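PDB 3MWF: iron-regulated ABC transporter siderophore-binding protein SirA from Staphylococcus aureus subsp. aureus, which binds the iron(III) siderophore staphyloferrin B and probably delivers it to a membrane ABC permease for uptake. Local coordinates for residues A[167-170]-A[175-178]; A[118-123]-A[135-140]. All blocks are in the same frame, centred on the assembly; numbering follows the deposited sequence.

Interaction 1 (A[167-170]-A[175-178]); sequences NFRA and IYAG. With SE8 (5-[(2-{[(3S)-5-{[(2S)-2-amino-2-carboxyethyl]amino}-3-carboxy-3-hydroxy-5-oxopentanoyl]amino}ethyl)amino]-2,5-dioxopentanoic acid), chain C.
Asn167 and Tyr176 meet where the amide oxygen of one comes up to the ring edge of the other: Asn167 OD1 lies 3.3 Å from Tyr176 CE1, near the ring plane, while the amide and ring planes stand 58° apart. CG of Asn167 is anti to the backbone N, which carries the amide across toward the ring, and CB also rests against CE1. The same OD1 accepts a 2.8 Å hydrogen bond from Arg169 NE, nearly straight at 162° and arriving in the carbonyl plane on a lone pair; a weak second bond comes from Arg169 NH2. Asn167 is itself held by ND2, which donates to Val226 O and Ser228 O, making it a second-shell residue that probably helps fix the rotation of the guanidinium. The two segments lie on the paired strands of a beta hairpin, 163-168 and 173-176, in the C-terminal lobe of a periplasmic-binding-protein fold, and Tyr176 is the centre of an inverse gamma turn. The polar ends of Arg169 and Tyr176 both reach the bound siderophore. Arg169 turns two nitrogens to one amide oxygen of SE8, with NH1 and NH2 each 3.0 Å from SE8 O22, which sits at the guanidinium edge. The phenol of Tyr176 donates to a carboxylate oxygen, its OH 2.6 Å from SE8 O24, and O24 lies in the ring plane. Between the two first-shell groups, Arg169 NH2 and Tyr176 OH are 3.0 Å apart, the guanidinium and ring planes only 28° out of parallel although the side chains cross at about a right angle. Arg174, just before 175-178 in the chain, hydrogen-bonds both Tyr176 OH and the ligand; gathered round the anionic siderophore, the arginines probably help balance its carboxylates.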
loop_
_atom_site.group_PDB
_atom_site.type_symbol
_atom_site.label_atom_id
_atom_site.label_comp_id
_atom_site.label_asym_id
_atom_site.label_seq_id
_atom_site.Cartn_x
_atom_site.Cartn_y
_atom_site.Cartn_z
ATOM N N ASN A 167 5.330 9.561 8.009
ATOM C CA ASN A 167 5.458 10.064 6.622
ATOM C C ASN A 167 5.447 11.573 6.635
ATOM O O ASN A 167 4.433 12.220 6.987
ATOM C CB ASN A 167 4.293 9.481 5.802
ATOM C CG ASN A 167 3.979 10.240 4.498
ATOM O OD1 ASN A 167 2.799 10.428 4.183
ATOM N ND2 ASN A 167 5.007 10.666 3.745
ATOM N N PHE A 168 6.583 12.165 6.254
ATOM C CA PHE A 168 6.628 13.617 6.127
ATOM C C PHE A 168 6.094 14.017 4.752
ATOM O O PHE A 168 6.530 13.455 3.727
ATOM C CB PHE A 168 8.044 14.141 6.341
ATOM C CG PHE A 168 8.543 13.884 7.729
ATOM C CD1 PHE A 168 7.876 14.460 8.802
ATOM C CD2 PHE A 168 9.618 13.040 7.960
ATOM C CE1 PHE A 168 8.283 14.224 10.102
ATOM C CE2 PHE A 168 10.059 12.804 9.285
ATOM C CZ PHE A 168 9.370 13.391 10.355
ATOM N N ARG A 169 5.131 14.938 4.747
ATOM C CA ARG A 169 4.535 15.433 3.481
ATOM C C ARG A 169 4.897 16.896 3.336
ATOM O O ARG A 169 5.646 17.432 4.144
ATOM C CB ARG A 169 3.025 15.254 3.489
ATOM C CG ARG A 169 2.581 13.783 3.619
ATOM C CD ARG A 169 1.432 13.454 2.621
ATOM N NE ARG A 169 1.482 12.028 2.349
ATOM C CZ ARG A 169 1.171 11.444 1.217
ATOM N NH1 ARG A 169 0.762 12.142 0.129
ATOM N NH2 ARG A 169 1.289 10.138 1.176
ATOM N N ALA A 170 4.375 17.553 2.308
ATOM C CA ALA A 170 4.758 18.943 2.042
ATOM C C ALA A 170 4.256 19.944 3.102
ATOM O O ALA A 170 4.900 20.983 3.347
ATOM C CB ALA A 170 4.246 19.361 0.618
ATOM N N ILE A 175 0.890 9.431 10.225
ATOM C CA ILE A 175 1.342 8.121 10.738
ATOM C C ILE A 175 0.526 7.077 10.014
ATOM O O ILE A 175 -0.708 7.137 10.046
ATOM C CB ILE A 175 1.084 7.970 12.274
ATOM C CG1 ILE A 175 1.762 9.116 13.018
ATOM C CG2 ILE A 175 1.547 6.561 12.731
ATOM C CD1 ILE A 175 1.365 9.171 14.572
ATOM N N TYR A 176 1.198 6.128 9.343
ATOM C CA TYR A 176 0.508 5.026 8.672
ATOM C C TYR A 176 0.403 3.913 9.705
ATOM O O TYR A 176 1.204 2.995 9.714
ATOM C CB TYR A 176 1.241 4.587 7.380
ATOM C CG TYR A 176 0.955 5.534 6.260
ATOM C CD1 TYR A 176 1.483 6.826 6.272
ATOM C CD2 TYR A 176 0.124 5.149 5.193
ATOM C CE1 TYR A 176 1.169 7.751 5.256
ATOM C CE2 TYR A 176 -0.188 6.049 4.174
ATOM C CZ TYR A 176 0.338 7.349 4.208
ATOM O OH TYR A 176 0.053 8.274 3.229
ATOM N N ALA A 177 -0.573 4.066 10.605
ATOM C CA ALA A 177 -0.808 3.126 11.704
ATOM C C ALA A 177 -1.317 1.813 11.139
ATOM O O ALA A 177 -0.771 0.737 11.417
ATOM C CB ALA A 177 -1.815 3.738 12.713
ATOM N N GLY A 178 -2.341 1.943 10.301
ATOM C CA GLY A 178 -2.744 0.935 9.344
ATOM C C GLY A 178 -2.217 1.381 7.988
ATOM O O GLY A 178 -1.042 1.763 7.842
HETATM C C1 SE8 C . -4.002 11.356 -3.167
HETATM C C2 SE8 C . -2.680 11.815 -2.616
HETATM C C3 SE8 C . -1.528 11.173 -3.372
HETATM N N4 SE8 C . -1.455 9.729 -3.178
HETATM C C5 SE8 C . -0.697 9.186 -2.247
HETATM C C6 SE8 C . -0.838 7.698 -2.040
HETATM C C7 SE8 C . -2.015 7.386 -1.115
HETATM C C8 SE8 C . -2.208 5.859 -1.089
HETATM C C9 SE8 C . -3.202 5.365 -0.040
HETATM N N10 SE8 C . -4.264 6.126 0.221
HETATM C C11 SE8 C . -5.233 5.659 1.185
HETATM C C12 SE8 C . -6.596 5.478 0.541
HETATM N N13 SE8 C . -7.671 5.454 1.525
HETATM C C14 SE8 C . -8.252 6.571 2.055
HETATM C C15 SE8 C . -8.103 7.888 1.353
HETATM C C16 SE8 C . -6.734 8.343 1.794
HETATM C C17 SE8 C . -5.968 9.167 0.807
HETATM C C18 SE8 C . -5.537 10.450 1.337
HETATM O O19 SE8 C . -4.384 11.824 -4.271
HETATM O O20 SE8 C . -4.687 10.571 -2.481
HETATM N N21 SE8 C . -2.617 11.479 -1.180
HETATM O O22 SE8 C . 0.086 9.808 -1.556
HETATM C C23 SE8 C . -1.763 7.963 0.267
HETATM O O24 SE8 C . -0.956 7.388 1.038
HETATM O O25 SE8 C . -2.378 8.998 0.629
HETATM O O26 SE8 C . -3.185 8.055 -1.619
HETATM O O27 SE8 C . -3.010 4.288 0.514
HETATM O O28 SE8 C . -8.872 6.556 3.102
HETATM O O29 SE8 C . -5.609 8.743 -0.296
HETATM O O30 SE8 C . -4.547 10.977 0.840
HETATM O O31 SE8 C . -6.144 10.968 2.309
#

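Interaction 2 (A[118-123]-A[135-140]); sequences DTTKLM and DLLKKY
Helix segments 118-123 and 135-140 run nearly antiparallel, their N-to-C directions 159° apart and their axes 10.5 Å from each other at closest approach. They belong to an antiparallel helix pair, 116-127 followed by the long helix 130-155, joined by a short turn; the long helix leads on from the N-terminal lobe to the C-terminal one, the rigid interlobe connection characteristic of this family of siderophore-binding proteins. The wide spacing leaves room for side chains between the backbones, and the CA atoms of Thr120 and Leu137 come nearest, 7.8 Å apart. No hydrogen bond crosses; the contact is made by carbon atoms. Thr120 and Leu137 reach toward each other tip to tip, the threonine methyl CG2 lying 3.9 Å from Leu137 CG and equally near CD2. With OG1 of Thr120 beside the backbone N (chi1 -62°), CG2 lies anti to that N and is presented to the neighbouring helix; OG1 hydrogen-bonds Phe116 O one turn earlier. The polar end of the threonine is thereby satisfied within its helix, leaving a hydrocarbon surface for the leucine. Leu136, one residue before Leu137, adds a looser touch, its CD1 4.4 Å from Thr120 CG2, and also packs on Ser37 and Leu38; Val34 of helix 29-37 meets Thr120, so that helix borders the seam. On the more exposed side, Lys121 lays its aliphatic chain across Leu137 at about a right angle. The two methyls of Leu137 divide the work: CD2 faces the threonine, whereas CD1 is set against the lysine chain, 3.7 Å from Lys121 CG and 3.8 Å from Lys121 CE.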
loop_
_atom_site.group_PDB
_atom_site.type_symbol
_atom_site.label_atom_id
_atom_site.label_comp_id
_atom_site.label_asym_id
_atom_site.label_seq_id
_atom_site.Cartn_x
_atom_site.Cartn_y
_atom_site.Cartn_z
ATOM N N ASP A 118 -6.795 -8.481 0.090
ATOM C CA ASP A 118 -8.167 -8.400 -0.400
ATOM C C ASP A 118 -8.202 -8.174 -1.911
ATOM O O ASP A 118 -8.998 -8.786 -2.629
ATOM C CB ASP A 118 -8.943 -7.326 0.367
ATOM C CG ASP A 118 -9.143 -7.701 1.830
ATOM O OD1 ASP A 118 -8.867 -8.875 2.197
ATOM O OD2 ASP A 118 -9.571 -6.846 2.619
ATOM N N THR A 119 -7.316 -7.311 -2.405
ATOM C CA THR A 119 -7.159 -7.097 -3.858
ATOM C C THR A 119 -6.806 -8.424 -4.555
ATOM O O THR A 119 -7.369 -8.749 -5.595
ATOM C CB THR A 119 -6.063 -6.038 -4.108
ATOM O OG1 THR A 119 -6.426 -4.867 -3.386
ATOM C CG2 THR A 119 -5.925 -5.688 -5.592
ATOM N N THR A 120 -5.893 -9.192 -3.962
ATOM C CA THR A 120 -5.428 -10.453 -4.555
ATOM C C THR A 120 -6.545 -11.490 -4.604
ATOM O O THR A 120 -6.759 -12.126 -5.637
ATOM C CB THR A 120 -4.221 -11.012 -3.793
ATOM O OG1 THR A 120 -3.130 -10.083 -3.890
ATOM C CG2 THR A 120 -3.753 -12.339 -4.390
ATOM N N LYS A 121 -7.277 -11.623 -3.500
ATOM C CA LYS A 121 -8.444 -12.533 -3.466
ATOM C C LYS A 121 -9.532 -12.139 -4.460
ATOM O O LYS A 121 -10.005 -12.980 -5.226
ATOM C CB LYS A 121 -9.037 -12.592 -2.052
ATOM C CG LYS A 121 -8.171 -13.313 -1.057
ATOM C CD LYS A 121 -8.719 -13.107 0.368
ATOM C CE LYS A 121 -7.579 -12.869 1.359
ATOM N NZ LYS A 121 -8.026 -12.973 2.792
ATOM N N LEU A 122 -9.924 -10.865 -4.453
ATOM C CA LEU A 122 -10.944 -10.368 -5.378
ATOM C C LEU A 122 -10.531 -10.580 -6.830
ATOM O O LEU A 122 -11.331 -11.037 -7.650
ATOM C CB LEU A 122 -11.220 -8.887 -5.141
ATOM C CG LEU A 122 -12.239 -8.230 -6.075
ATOM C CD1 LEU A 122 -13.594 -8.904 -5.968
ATOM C CD2 LEU A 122 -12.387 -6.767 -5.733
ATOM N N MET A 123 -9.300 -10.202 -7.152
ATOM C CA MET A 123 -8.856 -10.306 -8.532
ATOM C C MET A 123 -8.659 -11.751 -8.943
ATOM O O MET A 123 -8.921 -12.096 -10.105
ATOM C CB MET A 123 -7.618 -9.447 -8.778
ATOM C CG MET A 123 -7.937 -7.956 -8.720
ATOM S SD MET A 123 -6.541 -6.861 -9.055
ATOM C CE MET A 123 -6.241 -7.286 -10.773
ATOM N N ASP A 135 -1.787 -19.280 -4.027
ATOM C CA ASP A 135 -0.343 -19.554 -3.978
ATOM C C ASP A 135 0.449 -18.273 -3.628
ATOM O O ASP A 135 1.385 -18.310 -2.836
ATOM C CB ASP A 135 0.178 -20.153 -5.304
ATOM C CG ASP A 135 -0.453 -21.521 -5.666
ATOM O OD1 ASP A 135 -0.890 -22.283 -4.766
ATOM O OD2 ASP A 135 -0.501 -21.840 -6.885
ATOM N N LEU A 136 0.063 -17.140 -4.221
ATOM C CA LEU A 136 0.679 -15.863 -3.863
ATOM C C LEU A 136 0.546 -15.572 -2.350
ATOM O O LEU A 136 1.524 -15.262 -1.679
ATOM C CB LEU A 136 0.072 -14.728 -4.696
ATOM C CG LEU A 136 0.417 -14.606 -6.191
ATOM C CD1 LEU A 136 -0.174 -13.318 -6.725
ATOM C CD2 LEU A 136 1.931 -14.653 -6.475
ATOM N N LEU A 137 -0.663 -15.713 -1.828
ATOM C CA LEU A 137 -0.947 -15.400 -0.440
ATOM C C LEU A 137 -0.266 -16.391 0.505
ATOM O O LEU A 137 0.253 -15.993 1.549
ATOM C CB LEU A 137 -2.455 -15.298 -0.212
ATOM C CG LEU A 137 -3.086 -14.111 -0.984
ATOM C CD1 LEU A 137 -4.562 -13.948 -0.645
ATOM C CD2 LEU A 137 -2.347 -12.796 -0.731
ATOM N N LYS A 138 -0.217 -17.669 0.112
ATOM C CA LYS A 138 0.567 -18.654 0.878
ATOM C C LYS A 138 2.047 -18.243 0.966
ATOM O O LYS A 138 2.634 -18.304 2.041
ATOM C CB LYS A 138 0.415 -20.068 0.277
ATOM C CG LYS A 138 1.199 -21.177 0.985
ATOM C CD LYS A 138 0.482 -21.711 2.231
ATOM C CE LYS A 138 -0.457 -22.876 1.941
ATOM N NZ LYS A 138 -1.789 -22.442 1.377
ATOM N N LYS A 139 2.631 -17.820 -0.155
ATOM C CA LYS A 139 4.004 -17.334 -0.186
ATOM C C LYS A 139 4.224 -16.134 0.760
ATOM O O LYS A 139 5.258 -16.041 1.432
ATOM C CB LYS A 139 4.394 -16.960 -1.628
ATOM C CG LYS A 139 5.847 -16.604 -1.799
ATOM C CD LYS A 139 6.390 -16.994 -3.200
ATOM C CE LYS A 139 6.772 -15.760 -4.025
ATOM N NZ LYS A 139 5.586 -15.012 -4.579
ATOM N N TYR A 140 3.262 -15.208 0.788
ATOM C CA TYR A 140 3.365 -14.085 1.697
ATOM C C TYR A 140 3.286 -14.546 3.162
ATOM O O TYR A 140 4.097 -14.134 3.993
ATOM C CB TYR A 140 2.298 -13.011 1.390
ATOM C CG TYR A 140 2.224 -11.912 2.442
ATOM C CD1 TYR A 140 3.117 -10.836 2.433
ATOM C CD2 TYR A 140 1.239 -11.943 3.425
ATOM C CE1 TYR A 140 3.054 -9.844 3.422
ATOM C CE2 TYR A 140 1.165 -10.964 4.390
ATOM C CZ TYR A 140 2.050 -9.918 4.374
ATOM O OH TYR A 140 1.940 -8.954 5.341
#

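Read from the N terminus, after a short N-terminal hairpin the chain builds the six-stranded sheet, whose last strand in sequence is 107-110, then enters helix 116-127. Interaction 2 closes a short, mainly helical loop of 11 residues as helix 130-155 doubles back along it. That long helix is followed directly by strand 163-168, and interaction 1 closes a tighter loop of four residues at the hairpin with strand 173-176. The two loops are in series, neither nesting nor crossing. Their centres lie 26 Å apart on opposite sides of the chain's centre, without touching: interaction 2 ties the helix pair together, whereas 167-170 and 175-178 join hairpin strands of the five-stranded sheet beside the siderophore.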